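Local coordinates for UTP-glucose-1-phosphate uridylyltransferase 2 (Trypanosoma brucei, PDB 3GUE), which probably catalyses the reaction of UTP with alpha-D-glucose 1-phosphate to give UDP-glucose and diphosphate, and binds the product UDP-glucose, at residues S379-L382 and A383-D387. Numbering follows the deposited sequence.
Sequences SDLL and ALRSD
Leu-381 and Arg-385, one turn apart near the C-terminal end of the short alpha-helix 378-385 in this GT-A-type enzyme, illustrate how an i to i+4 pair can lay a leucine against a guanidinium. Arg-385 leaves the helix with CG opposite its own carbonyl carbon (chi1 -80°) and then runs extended from CG to NE, a course that carries it back across the leucine. The two side chains cross at a slant: CD1 of Leu-381 touches NE of Arg-385 at 3.8 Å, while Leu-381 CD2 sits over the centre of one guanidinium face, 3.9 Å above its plane. Phe-423 of helix 420-427 touches both residues, and Arg-385 NH2 is hydrogen-bonded to Gln-100 O, outside the helix.

Beneath this pair the backbone keeps the same spacing. Arg-385 N donates to Leu-381 O at 2.9 Å, and Leu-384 N does likewise to Asp-380 O; the bond from Ala-383 N to Ser-379 O is weak. Leu-382 shares Phe-423 and, with Ser-379 and Ala-383, packs on Ile-410 of strand 409-412, an outermost strand of the four-stranded parallel sheet; Leu-384 meets Tyr-389. At the N-terminal end, Asp-380 OD2 accepts from the backbone N of Lys-376 and Thr-377, and the Asp-380 side chain lies about 7 Å from the bound UDP-glucose.

Ser-386 is where helical geometry stops. Its N still reaches Leu-382 O at 3.1 Å, while the side chain, with OG placed between its backbone N and carbonyl carbon (chi1 84°), folds back over the last turn and its hydroxyl OG donates to Ala-383 O at 2.7 Å.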
loop_
_atom_site.group_PDB
_atom_site.type_symbol
_atom_site.label_atom_id
_atom_site.label_comp_id
_atom_site.label_asym_id
_atom_site.label_seq_id
_atom_site.Cartn_x
_atom_site.Cartn_y
_atom_site.Cartn_z
ATOM N N SER A 379 13.474 -1.804 -5.295
ATOM C CA SER A 379 13.542 -1.053 -6.565
ATOM C C SER A 379 12.825 0.289 -6.561
ATOM O O SER A 379 13.360 1.269 -7.083
ATOM C CB SER A 379 13.141 -1.879 -7.814
ATOM O OG SER A 379 11.990 -2.697 -7.631
ATOM N N ASP A 380 11.645 0.317 -5.949
ATOM C CA ASP A 380 10.870 1.532 -5.720
ATOM C C ASP A 380 11.582 2.464 -4.770
ATOM O O ASP A 380 11.601 3.706 -4.979
ATOM C CB ASP A 380 9.505 1.200 -5.111
ATOM C CG ASP A 380 8.537 0.504 -6.069
ATOM O OD1 ASP A 380 8.583 0.707 -7.282
ATOM O OD2 ASP A 380 7.681 -0.264 -5.575
ATOM N N LEU A 381 12.148 1.862 -3.722
ATOM C CA LEU A 381 12.894 2.578 -2.669
ATOM C C LEU A 381 14.116 3.279 -3.212
ATOM O O LEU A 381 14.402 4.405 -2.811
ATOM C CB LEU A 381 13.323 1.630 -1.562
ATOM C CG LEU A 381 14.064 2.289 -0.391
ATOM C CD1 LEU A 381 13.137 3.319 0.283
ATOM C CD2 LEU A 381 14.535 1.180 0.580
ATOM N N LEU A 382 14.858 2.571 -4.073
ATOM C CA LEU A 382 15.953 3.144 -4.834
ATOM C C LEU A 382 15.532 4.407 -5.594
ATOM O O LEU A 382 16.269 5.426 -5.568
ATOM C CB LEU A 382 16.531 2.108 -5.827
ATOM C CG LEU A 382 17.550 2.557 -6.890
ATOM C CD1 LEU A 382 18.750 3.251 -6.229
ATOM C CD2 LEU A 382 18.018 1.343 -7.737
ATOM N N ALA A 383 14.378 4.337 -6.274
ATOM C CA ALA A 383 13.907 5.467 -7.091
ATOM C C ALA A 383 13.534 6.643 -6.181
ATOM O O ALA A 383 13.917 7.785 -6.463
ATOM C CB ALA A 383 12.720 5.084 -8.000
ATOM N N LEU A 384 12.885 6.337 -5.055
ATOM C CA LEU A 384 12.461 7.377 -4.124
ATOM C C LEU A 384 13.631 8.111 -3.486
ATOM O O LEU A 384 13.625 9.368 -3.378
ATOM C CB LEU A 384 11.562 6.808 -3.032
ATOM C CG LEU A 384 10.727 7.857 -2.280
ATOM C CD1 LEU A 384 9.776 8.597 -3.230
ATOM C CD2 LEU A 384 9.926 7.180 -1.217
ATOM N N ARG A 385 14.642 7.330 -3.106
ATOM C CA ARG A 385 15.824 7.836 -2.417
ATOM C C ARG A 385 16.667 8.659 -3.384
ATOM O O ARG A 385 17.354 9.587 -2.970
ATOM C CB ARG A 385 16.636 6.693 -1.814
ATOM C CG ARG A 385 16.083 6.171 -0.501
ATOM C CD ARG A 385 16.967 5.107 0.121
ATOM N NE ARG A 385 16.439 4.726 1.421
ATOM C CZ ARG A 385 16.960 3.793 2.211
ATOM N NH1 ARG A 385 18.042 3.117 1.833
ATOM N NH2 ARG A 385 16.387 3.546 3.384
ATOM N N SER A 386 16.563 8.345 -4.681
ATOM C CA SER A 386 17.294 9.075 -5.713
ATOM C C SER A 386 16.649 10.426 -6.098
ATOM O O SER A 386 15.476 10.680 -5.813
ATOM C CB SER A 386 17.400 8.221 -6.972
ATOM O OG SER A 386 16.213 8.380 -7.712
ATOM N N ASP A 387 17.427 11.224 -6.837
ATOM C CA ASP A 387 17.041 12.563 -7.316
ATOM C C ASP A 387 15.899 12.507 -8.384
ATOM O O ASP A 387 15.464 13.538 -8.916
ATOM C CB ASP A 387 18.287 13.337 -7.829
ATOM C CG ASP A 387 18.921 12.720 -9.090
ATOM O OD1 ASP A 387 18.414 11.721 -9.561
ATOM O OD2 ASP A 387 19.918 13.258 -9.648
#